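PDB 2QF7: pyruvate carboxylase protein from Rhizobium etli, which is a biotin-dependent carboxylase whose single chain combines an ATP-grasp region, a TIM barrel and a biotin-carrying domain, here assembled as four chains. Local coordinates for residues L491-V496 / I1072-R1077; R605-D610 / P1021-G1026; K648-Q653 / E991-L996; G900-M905 / V923-S928. One frame throughout, in Å; residues are numbered along the deposited sequence.

In the fold
Along the chain the contacts are nested: contact 1 closes the outermost loop, contact 2 lies inside it, contact 3 inside that and contact 4 innermost. Contacts 1 and 2 touch, their centres 14 Å apart, where V494 and T495 rest on the end of helix 1020-1025. In contact 1 the side chain of I1072 is about 11 Å from coenzyme A. Contact 3 joins a helix of the TIM barrel to helix 989-997; its centre is 24 Å from that of contact 2, although their nearest atoms are about 5 Å apart. Contact 4 stands apart at the surface, its nearest atoms about 15 Å from contact 2 and about 17 Å from contact 3.

Contact 1. Residues L491-V496 / I1072-R1077; sequences LADVTV and IKVPDR
V1074 packs into the side of helix 483-497, where A492 and V496 point toward strand 1068-1075 and D493 reaches over with its carboxylate; within this chain the strand is an outermost one of a four-stranded antiparallel sheet. The arrangement is a helix laid across a β-sheet, with the two short axes 8.1 Å apart at closest approach and crossing at -49°. Followed outward, the V1074 side chain meets the helix at every carbon. Its CB lies 4.1 Å from D493 OD1. CG1, set anti to the carbonyl carbon of its own residue (chi1 -64°), touches A492 CB at 3.7 Å and also lies against the backbone nitrogen of D493. The second methyl, CG2, lies between the backbone N and the carbonyl carbon and slides past V496, reaching CG1 of that valine at 3.8 Å. Two residues back along the strand, on the same face, I1072 CG2 comes to 3.8 Å from A492 CB, so the alanine methyl sits against both branched side chains. V1061 of strand 1058-1065 touches A492 as well, extending the apolar layer to the next strand. Past the strand end, D1076 turns its carboxylate to T1053 and H1079, whereas R1077 reaches back to D493 in a salt bridge. The two side chains cross nearly at right angles, and Y1012 of helix 999-1012 touches both. R1077 NH1 lies 2.8 Å from D493 OD1, but that hydrogen bond is bent and weak; the nearly straight one, at 173°, runs from R1077 NH1 to the syn lone pair of D493 OD2, over 3.1 Å.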
# COMPACT_ATOMS: atom_id res chain seq x y z
N LEU A 491 20.85 -2.74 -1.81
CA LEU A 491 19.90 -3.54 -1.02
C LEU A 491 18.51 -2.95 -1.00
O LEU A 491 17.56 -3.68 -1.09
CB LEU A 491 20.39 -3.74 0.42
CG LEU A 491 21.63 -4.57 0.56
CD1 LEU A 491 22.26 -4.35 1.95
CD2 LEU A 491 21.26 -6.03 0.33
N ALA A 492 18.41 -1.63 -0.87
CA ALA A 492 17.11 -0.93 -0.96
C ALA A 492 16.48 -1.13 -2.32
O ALA A 492 15.27 -1.47 -2.44
CB ALA A 492 17.29 0.58 -0.69
N ASP A 493 17.26 -0.90 -3.38
CA ASP A 493 16.72 -1.07 -4.72
C ASP A 493 16.18 -2.49 -4.96
O ASP A 493 15.09 -2.68 -5.53
CB ASP A 493 17.75 -0.72 -5.78
CG ASP A 493 17.10 -0.52 -7.13
OD1 ASP A 493 16.29 0.40 -7.24
OD2 ASP A 493 17.30 -1.34 -8.06
N VAL A 494 16.92 -3.50 -4.53
CA VAL A 494 16.47 -4.88 -4.81
C VAL A 494 15.31 -5.26 -3.86
O VAL A 494 14.37 -5.93 -4.28
CB VAL A 494 17.63 -5.90 -4.83
CG1 VAL A 494 18.24 -6.10 -3.45
CG2 VAL A 494 17.16 -7.21 -5.40
N THR A 495 15.34 -4.77 -2.62
CA THR A 495 14.28 -5.03 -1.66
C THR A 495 12.95 -4.45 -2.19
O THR A 495 11.91 -5.12 -2.15
CB THR A 495 14.61 -4.44 -0.29
OG1 THR A 495 15.75 -5.12 0.27
CG2 THR A 495 13.41 -4.56 0.68
N VAL A 496 12.99 -3.23 -2.72
CA VAL A 496 11.76 -2.64 -3.25
C VAL A 496 11.38 -2.98 -4.69
O VAL A 496 10.19 -3.07 -4.98
CB VAL A 496 11.53 -1.12 -2.87
CG1 VAL A 496 12.50 -0.58 -1.89
CG2 VAL A 496 11.19 -0.16 -4.07
N ILE A 1072 17.71 5.41 3.16
CA ILE A 1072 18.12 5.34 1.78
C ILE A 1072 16.85 5.41 0.93
O ILE A 1072 15.92 4.63 1.16
CB ILE A 1072 18.88 3.99 1.49
CG1 ILE A 1072 20.20 3.88 2.28
CG2 ILE A 1072 19.09 3.82 0.00
CD1 ILE A 1072 21.34 4.86 1.87
N LYS A 1073 16.81 6.32 -0.05
CA LYS A 1073 15.65 6.46 -0.95
C LYS A 1073 15.97 5.85 -2.30
O LYS A 1073 17.06 6.07 -2.84
CB LYS A 1073 15.25 7.92 -1.14
CG LYS A 1073 14.61 8.58 0.11
CD LYS A 1073 14.26 10.07 -0.13
N VAL A 1074 15.03 5.06 -2.83
CA VAL A 1074 15.14 4.57 -4.20
C VAL A 1074 13.81 4.80 -4.95
O VAL A 1074 12.74 4.92 -4.31
CB VAL A 1074 15.49 3.07 -4.24
CG1 VAL A 1074 16.90 2.80 -3.62
CG2 VAL A 1074 14.42 2.26 -3.56
N PRO A 1075 13.86 4.90 -6.31
CA PRO A 1075 12.59 5.04 -7.04
C PRO A 1075 11.76 3.77 -6.91
O PRO A 1075 12.30 2.67 -6.89
CB PRO A 1075 13.00 5.26 -8.51
CG PRO A 1075 14.49 5.37 -8.53
CD PRO A 1075 15.04 4.91 -7.21
N ASP A 1076 10.46 3.95 -6.79
CA ASP A 1076 9.51 2.86 -6.83
C ASP A 1076 9.21 2.48 -8.29
O ASP A 1076 8.09 2.65 -8.80
CB ASP A 1076 8.23 3.28 -6.11
CG ASP A 1076 7.33 2.12 -5.85
OD1 ASP A 1076 7.64 1.00 -6.30
OD2 ASP A 1076 6.31 2.31 -5.17
N ARG A 1077 10.23 1.92 -8.94
CA ARG A 1077 10.14 1.49 -10.34
C ARG A 1077 9.06 0.44 -10.56
O ARG A 1077 8.52 0.34 -11.64
CB ARG A 1077 11.50 0.95 -10.80
CG ARG A 1077 12.60 2.00 -10.72
CD ARG A 1077 13.75 1.70 -11.67
NE ARG A 1077 14.99 2.21 -11.07
CZ ARG A 1077 15.72 1.51 -10.22
NH1 ARG A 1077 15.37 0.26 -9.91
NH2 ARG A 1077 16.81 2.05 -9.70

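Contact 2. Residues R605-D610 / P1021-G1026; sequences RFLTED and PAYFYG
Y1023 and T608 meet through their hydroxyls, the tyrosine reaching from helix 1020-1025 to the turn that follows helix 599-607. CG of Y1023 stands anti to its backbone N (chi1 178°), which extends the ring straight out from its helix toward that turn. The Y1023 OH and T608 OG1 are hydrogen-bonded at 2.6 Å, and either could be the donor; OG1 lies in the plane of the ring, at its edge. T608 has positive phi, the chain having just left helical geometry, and its chi1 of -26° lies well away from a staggered rotamer. That suggests some torsional cost in presenting OG1 to the tyrosine. H499 NE2 is a second hydrogen-bonding partner of the tyrosine hydroxyl, so this buried oxygen is gripped by more than the threonine.

Beside this polar tip, L607 supplies apolar contact. Its CD2 approaches F1024 CZ at 3.8 Å, the two side chains meeting at a slant, and passes Y1023 CE2 more loosely at 4.5 Å. The aromatic neighbours on helix 1020-1025 also brace each other: Y1023 CD2 stands 3.7 Å above the F1024 ring plane, over its centre.

The contact lies among several helices: T608 touches A1008 of helix 999-1012, Y490 of helix 483-497 lies almost parallel to the Y1023 ring, and helix 599-607 comes directly after barrel strand 591-596.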
# COMPACT_ATOMS: atom_id res chain seq x y z
N ARG A 605 27.29 -9.41 -16.57
CA ARG A 605 25.98 -9.00 -17.12
C ARG A 605 24.80 -9.34 -16.17
O ARG A 605 23.83 -8.58 -16.09
CB ARG A 605 25.76 -9.52 -18.55
CG ARG A 605 25.52 -10.99 -18.73
CD ARG A 605 25.62 -11.47 -20.24
NE ARG A 605 25.14 -10.48 -21.19
CZ ARG A 605 25.65 -10.27 -22.42
NH1 ARG A 605 25.12 -9.32 -23.19
NH2 ARG A 605 26.67 -10.98 -22.92
N PHE A 606 24.88 -10.48 -15.48
CA PHE A 606 23.73 -10.95 -14.68
C PHE A 606 23.97 -10.95 -13.18
O PHE A 606 23.01 -10.98 -12.39
CB PHE A 606 23.31 -12.36 -15.12
CG PHE A 606 22.74 -12.42 -16.55
CD1 PHE A 606 21.67 -11.62 -16.91
CD2 PHE A 606 23.30 -13.27 -17.52
CE1 PHE A 606 21.14 -11.65 -18.20
CE2 PHE A 606 22.78 -13.32 -18.82
CZ PHE A 606 21.70 -12.52 -19.15
N LEU A 607 25.24 -10.97 -12.77
CA LEU A 607 25.55 -11.01 -11.34
C LEU A 607 26.18 -9.72 -10.83
O LEU A 607 26.49 -9.62 -9.65
CB LEU A 607 26.48 -12.20 -11.01
CG LEU A 607 26.01 -13.57 -11.52
CD1 LEU A 607 27.05 -14.71 -11.30
CD2 LEU A 607 24.62 -13.88 -10.80
N THR A 608 26.33 -8.73 -11.71
CA THR A 608 26.98 -7.43 -11.37
C THR A 608 28.29 -7.65 -10.55
O THR A 608 28.50 -7.02 -9.49
CB THR A 608 26.09 -6.57 -10.52
OG1 THR A 608 24.70 -6.88 -10.73
CG2 THR A 608 26.37 -5.01 -10.77
N GLU A 609 29.16 -8.52 -11.04
CA GLU A 609 30.48 -8.72 -10.40
C GLU A 609 31.60 -8.99 -11.37
O GLU A 609 31.35 -9.38 -12.53
CB GLU A 609 30.42 -9.81 -9.34
CG GLU A 609 30.10 -11.20 -9.87
CD GLU A 609 29.73 -12.17 -8.73
OE1 GLU A 609 29.39 -11.72 -7.62
OE2 GLU A 609 29.73 -13.39 -8.96
N ASP A 610 32.82 -8.78 -10.88
CA ASP A 610 34.04 -8.74 -11.68
C ASP A 610 34.67 -10.14 -11.80
O ASP A 610 35.07 -10.72 -10.79
CB ASP A 610 34.99 -7.72 -11.01
CG ASP A 610 36.31 -7.54 -11.73
OD1 ASP A 610 36.63 -8.30 -12.64
OD2 ASP A 610 37.01 -6.58 -11.38
N PRO A 1021 21.29 -14.72 -0.98
CA PRO A 1021 19.85 -14.38 -0.86
C PRO A 1021 19.61 -12.84 -0.86
O PRO A 1021 18.64 -12.36 -1.45
CB PRO A 1021 19.46 -15.01 0.48
CG PRO A 1021 20.45 -16.22 0.63
CD PRO A 1021 21.74 -15.52 0.17
N ALA A 1022 20.52 -12.10 -0.24
CA ALA A 1022 20.42 -10.62 -0.23
C ALA A 1022 20.69 -10.04 -1.61
O ALA A 1022 20.03 -9.06 -2.01
CB ALA A 1022 21.39 -10.02 0.80
N TYR A 1023 21.64 -10.62 -2.34
CA TYR A 1023 21.90 -10.17 -3.71
C TYR A 1023 20.63 -10.27 -4.60
O TYR A 1023 20.26 -9.32 -5.32
CB TYR A 1023 23.12 -10.88 -4.36
CG TYR A 1023 23.31 -10.41 -5.75
CD1 TYR A 1023 23.81 -9.12 -6.02
CD2 TYR A 1023 22.85 -11.16 -6.81
CE1 TYR A 1023 23.91 -8.65 -7.32
CE2 TYR A 1023 22.93 -10.70 -8.12
CZ TYR A 1023 23.44 -9.44 -8.37
OH TYR A 1023 23.50 -8.98 -9.68
N PHE A 1024 19.99 -11.43 -4.60
CA PHE A 1024 18.82 -11.65 -5.49
C PHE A 1024 17.47 -11.13 -4.95
O PHE A 1024 16.60 -10.75 -5.74
CB PHE A 1024 18.65 -13.13 -5.83
CG PHE A 1024 19.71 -13.66 -6.75
CD1 PHE A 1024 19.89 -13.11 -8.02
CD2 PHE A 1024 20.52 -14.70 -6.36
CE1 PHE A 1024 20.88 -13.60 -8.90
CE2 PHE A 1024 21.49 -15.21 -7.23
CZ PHE A 1024 21.68 -14.64 -8.50
N TYR A 1025 17.31 -11.14 -3.62
CA TYR A 1025 16.01 -10.80 -2.96
C TYR A 1025 16.03 -9.67 -1.93
O TYR A 1025 14.97 -9.27 -1.41
CB TYR A 1025 15.41 -12.05 -2.32
CG TYR A 1025 15.33 -13.19 -3.31
CD1 TYR A 1025 14.35 -13.21 -4.29
CD2 TYR A 1025 16.27 -14.20 -3.27
CE1 TYR A 1025 14.31 -14.27 -5.25
CE2 TYR A 1025 16.25 -15.22 -4.17
CZ TYR A 1025 15.28 -15.26 -5.14
OH TYR A 1025 15.30 -16.31 -6.02
N GLY A 1026 17.21 -9.15 -1.60
CA GLY A 1026 17.31 -8.05 -0.63
C GLY A 1026 17.05 -8.55 0.78
O GLY A 1026 17.19 -9.76 1.05

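Contact 3. Residues K648-Q653 / E991-L996; sequences KYFVRQ and EFASYL
Y649 and F992 form an offset edge-to-face pair between two helices that run roughly antiparallel, with their short axes 9.7 Å apart. The phenylalanine directs its edge at the face of the tyrosine; the ring centroids are 5.4 Å apart and the planes are inclined at 72°. F992 CD2 is the atom that makes the closest approach, lying 3.5 Å from Y649 OH, which in turn lies in the plane of the phenylalanine ring at its edge. Each aromatic group therefore meets the other differently: Y649 offers a face, F992 a rim.

The opposite face of the Y649 ring is lined from its own helix. Q653 bends at chi2 (-45°), and this fold brings its amide nitrogen NE2 to 3.6 Å above the tyrosine plane, toward the rim. L996 fills the corner between the two rings. The leucine side chain crosses that of the tyrosine at about a right angle; its CD1 touches Y649 CD2 at 3.8 Å, and the same methyl lies over a face of F992.

A993 marks the point of closest backbone approach, its CA 5.6 Å from that of F650. The short side chain permits this: A993 CB fits between Q653 CG, at 3.9 Å, and F650 CD1, at 4.1 Å. No hydrogen bond crosses between the segments; the contact is apolar and aromatic.

Helix 644-657 belongs to the outer layer of the TIM barrel, between strands 626-632 and 661-665, and V651 touches helix 675-683. From the other partner, S994 reaches W612 of helix 611-621, while R976 of helix 972-983 touches both Y649 and F992.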
# COMPACT_ATOMS: atom_id res chain seq x y z
N LYS A 648 45.87 -12.20 -27.83
CA LYS A 648 47.13 -12.30 -27.07
C LYS A 648 47.11 -11.47 -25.77
O LYS A 648 47.63 -11.90 -24.74
CB LYS A 648 48.32 -11.90 -27.96
CG LYS A 648 48.59 -12.86 -29.14
CD LYS A 648 49.57 -12.20 -30.19
N TYR A 649 46.58 -10.25 -25.84
CA TYR A 649 46.48 -9.35 -24.68
C TYR A 649 45.63 -10.00 -23.59
O TYR A 649 45.99 -9.99 -22.42
CB TYR A 649 45.88 -8.00 -25.08
CG TYR A 649 45.91 -6.96 -23.96
CD1 TYR A 649 47.03 -6.15 -23.78
CD2 TYR A 649 44.82 -6.79 -23.09
CE1 TYR A 649 47.05 -5.17 -22.75
CE2 TYR A 649 44.84 -5.85 -22.08
CZ TYR A 649 45.95 -5.04 -21.91
OH TYR A 649 45.97 -4.11 -20.90
N PHE A 650 44.50 -10.58 -23.98
CA PHE A 650 43.67 -11.27 -23.01
C PHE A 650 44.38 -12.45 -22.35
O PHE A 650 44.31 -12.62 -21.13
CB PHE A 650 42.32 -11.74 -23.62
CG PHE A 650 41.47 -12.47 -22.62
CD1 PHE A 650 40.64 -11.75 -21.75
CD2 PHE A 650 41.57 -13.84 -22.48
CE1 PHE A 650 39.91 -12.40 -20.76
CE2 PHE A 650 40.83 -14.52 -21.50
CZ PHE A 650 40.01 -13.80 -20.63
N VAL A 651 45.04 -13.30 -23.12
CA VAL A 651 45.77 -14.42 -22.53
C VAL A 651 46.80 -13.91 -21.56
O VAL A 651 46.99 -14.48 -20.49
CB VAL A 651 46.46 -15.32 -23.64
CG1 VAL A 651 47.39 -16.34 -23.02
CG2 VAL A 651 45.44 -16.02 -24.49
N ARG A 652 47.51 -12.85 -21.94
CA ARG A 652 48.47 -12.25 -21.03
C ARG A 652 47.85 -11.83 -19.70
O ARG A 652 48.42 -12.09 -18.64
CB ARG A 652 49.15 -11.05 -21.69
CG ARG A 652 50.04 -10.28 -20.74
N GLN A 653 46.70 -11.15 -19.74
CA GLN A 653 46.03 -10.75 -18.51
C GLN A 653 45.52 -11.96 -17.72
O GLN A 653 45.63 -11.96 -16.50
CB GLN A 653 44.91 -9.72 -18.77
CG GLN A 653 45.36 -8.43 -19.54
CD GLN A 653 46.66 -7.85 -19.02
OE1 GLN A 653 46.83 -7.67 -17.82
NE2 GLN A 653 47.58 -7.54 -19.93
N GLU A 991 40.53 -4.58 -16.48
CA GLU A 991 39.31 -3.92 -16.96
C GLU A 991 39.39 -3.69 -18.47
O GLU A 991 38.40 -3.82 -19.18
CB GLU A 991 39.13 -2.57 -16.25
CG GLU A 991 38.64 -2.71 -14.81
CD GLU A 991 38.39 -1.36 -14.19
OE1 GLU A 991 39.32 -0.51 -14.18
OE2 GLU A 991 37.24 -1.10 -13.77
N PHE A 992 40.56 -3.28 -18.96
CA PHE A 992 40.72 -3.08 -20.39
C PHE A 992 40.52 -4.42 -21.16
O PHE A 992 39.86 -4.43 -22.19
CB PHE A 992 42.06 -2.44 -20.71
CG PHE A 992 42.29 -2.16 -22.18
CD1 PHE A 992 41.30 -1.54 -22.95
CD2 PHE A 992 43.48 -2.51 -22.78
CE1 PHE A 992 41.49 -1.27 -24.32
CE2 PHE A 992 43.71 -2.23 -24.14
CZ PHE A 992 42.71 -1.62 -24.91
N ALA A 993 41.09 -5.52 -20.66
CA ALA A 993 40.81 -6.83 -21.24
C ALA A 993 39.30 -7.18 -21.27
O ALA A 993 38.80 -7.78 -22.25
CB ALA A 993 41.61 -7.94 -20.51
N SER A 994 38.58 -6.85 -20.18
CA SER A 994 37.12 -7.03 -20.10
C SER A 994 36.41 -6.21 -21.21
O SER A 994 35.56 -6.73 -21.93
CB SER A 994 36.64 -6.59 -18.70
OG SER A 994 37.07 -7.56 -17.73
N TYR A 995 36.79 -4.95 -21.36
CA TYR A 995 36.24 -4.07 -22.38
C TYR A 995 36.52 -4.57 -23.83
O TYR A 995 35.63 -4.48 -24.68
CB TYR A 995 36.80 -2.68 -22.18
CG TYR A 995 36.42 -1.71 -23.26
CD1 TYR A 995 35.10 -1.24 -23.37
CD2 TYR A 995 37.37 -1.24 -24.16
CE1 TYR A 995 34.74 -0.33 -24.37
CE2 TYR A 995 37.03 -0.33 -25.16
CZ TYR A 995 35.71 0.12 -25.26
OH TYR A 995 35.36 1.01 -26.24
N LEU A 996 37.73 -5.10 -24.08
CA LEU A 996 38.10 -5.66 -25.38
C LEU A 996 37.24 -6.86 -25.77
O LEU A 996 36.85 -7.01 -26.94
CB LEU A 996 39.57 -6.10 -25.38
CG LEU A 996 40.55 -4.94 -25.48
CD1 LEU A 996 42.03 -5.44 -25.32
CD2 LEU A 996 40.34 -4.15 -26.78

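Contact 4. Residues G900-M905 / V923-S928; sequences GDMALM and VSFPES
D901 and P926 bring the backbones together, their CA atoms 6.4 Å apart where helix 895-909 passes the loop leading into helix 927-934, with P926 at its N-cap position. The end of M905 comes up against the CD-CG side of the P926 ring. With CG anti to the backbone N (chi1 169°), the M905 chain runs outward and then bends at chi3, placing CE 3.6 Å from P926 CD. M905 CE also lies 3.1 Å from S924 O. The sulfur of M905 lies against V923 CG1. The proline ring is held from a second direction, P926 CB packing on D901 CB at 3.9 Å. M902 SD comes to the edge of the F925 ring in a Met-aromatic contact, doubtful because M902 has two conformers. F925 packs on helix 946-953.

S928 OG donates a hydrogen bond to D901 OD2 over 2.6 Å, using the anti lone pair of that oxygen. A water donates to the same oxygen at 3.0 Å and accepts from S928 N, tying the carboxylate to the first turn of helix 927-934. K897 adds a salt bridge to OD2. With these partners beside a helix N-terminus, D901 is probably stabilised in its ionised form.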
# COMPACT_ATOMS: atom_id res chain seq x y z
N GLY A 900 21.76 -25.50 -33.82
CA GLY A 900 20.53 -25.23 -33.08
C GLY A 900 19.59 -24.30 -33.84
O GLY A 900 18.39 -24.59 -33.99
N ASP A 901 20.14 -23.20 -34.33
CA ASP A 901 19.36 -22.22 -35.12
C ASP A 901 18.77 -22.89 -36.34
O ASP A 901 17.61 -22.66 -36.73
CB ASP A 901 20.26 -21.06 -35.55
CG ASP A 901 20.57 -20.13 -34.41
OD1 ASP A 901 19.90 -20.27 -33.36
OD2 ASP A 901 21.49 -19.28 -34.54
N MET A 902 19.58 -23.71 -37.00
CA MET A 902 19.11 -24.37 -38.21
C MET A 902 17.95 -25.33 -37.93
O MET A 902 16.97 -25.34 -38.66
CB MET A 902 20.26 -25.15 -38.87
CG MET A 902 19.99 -25.55 -40.31
SD MET A 902 19.85 -24.16 -41.47
CE MET A 902 18.12 -24.27 -41.98
N ALA A 903 18.11 -26.14 -36.88
CA ALA A 903 17.09 -27.11 -36.43
C ALA A 903 15.77 -26.43 -36.06
O ALA A 903 14.73 -26.92 -36.41
CB ALA A 903 17.60 -27.89 -35.25
N LEU A 904 15.84 -25.35 -35.28
CA LEU A 904 14.63 -24.57 -34.95
C LEU A 904 13.92 -24.05 -36.15
O LEU A 904 12.69 -24.12 -36.23
CB LEU A 904 14.95 -23.42 -33.97
CG LEU A 904 15.48 -23.81 -32.59
CD1 LEU A 904 16.05 -22.55 -31.89
CD2 LEU A 904 14.42 -24.49 -31.72
N MET A 905 14.67 -23.55 -37.14
CA MET A 905 14.04 -23.09 -38.37
C MET A 905 13.42 -24.21 -39.17
O MET A 905 12.34 -24.08 -39.78
CB MET A 905 15.05 -22.36 -39.26
CG MET A 905 14.49 -22.10 -40.63
SD MET A 905 15.55 -21.05 -41.62
CE MET A 905 15.47 -19.56 -40.57
N VAL A 923 14.80 -19.96 -48.94
CA VAL A 923 14.97 -20.08 -47.51
C VAL A 923 15.76 -18.86 -47.07
O VAL A 923 16.73 -18.49 -47.72
CB VAL A 923 15.77 -21.38 -47.14
CG1 VAL A 923 16.10 -21.41 -45.66
CG2 VAL A 923 15.04 -22.63 -47.54
N SER A 924 15.32 -18.23 -45.99
CA SER A 924 16.09 -17.18 -45.35
C SER A 924 16.85 -17.80 -44.20
O SER A 924 16.30 -18.03 -43.13
CB SER A 924 15.21 -16.02 -44.87
OG SER A 924 14.50 -16.35 -43.70
N PHE A 925 18.12 -18.10 -44.43
CA PHE A 925 18.92 -18.84 -43.43
C PHE A 925 19.16 -17.99 -42.19
O PHE A 925 19.20 -16.79 -42.29
CB PHE A 925 20.23 -19.28 -44.04
CG PHE A 925 20.08 -20.43 -45.01
CD1 PHE A 925 20.29 -21.74 -44.58
CD2 PHE A 925 19.78 -20.20 -46.35
CE1 PHE A 925 20.17 -22.82 -45.49
CE2 PHE A 925 19.65 -21.27 -47.26
CZ PHE A 925 19.85 -22.58 -46.82
N PRO A 926 19.26 -18.62 -41.01
CA PRO A 926 19.64 -17.86 -39.82
C PRO A 926 21.01 -17.21 -40.06
O PRO A 926 21.85 -17.81 -40.78
CB PRO A 926 19.75 -18.95 -38.74
CG PRO A 926 18.89 -20.09 -39.24
CD PRO A 926 19.04 -20.05 -40.73
N GLU A 927 21.24 -16.02 -39.50
CA GLU A 927 22.51 -15.26 -39.59
C GLU A 927 23.71 -16.08 -39.17
O GLU A 927 24.83 -15.92 -39.69
CB GLU A 927 22.43 -14.04 -38.65
CG GLU A 927 23.47 -12.91 -38.89
CD GLU A 927 24.83 -13.12 -38.21
OE1 GLU A 927 24.93 -13.87 -37.20
OE2 GLU A 927 25.82 -12.50 -38.69
N SER A 928 23.49 -16.91 -38.14
CA SER A 928 24.57 -17.73 -37.62
C SER A 928 25.01 -18.76 -38.66
O SER A 928 26.18 -19.11 -38.73
CB SER A 928 24.16 -18.45 -36.31
OG SER A 928 23.08 -19.31 -36.60
O HOH W 1 21.27 -16.75 -36.13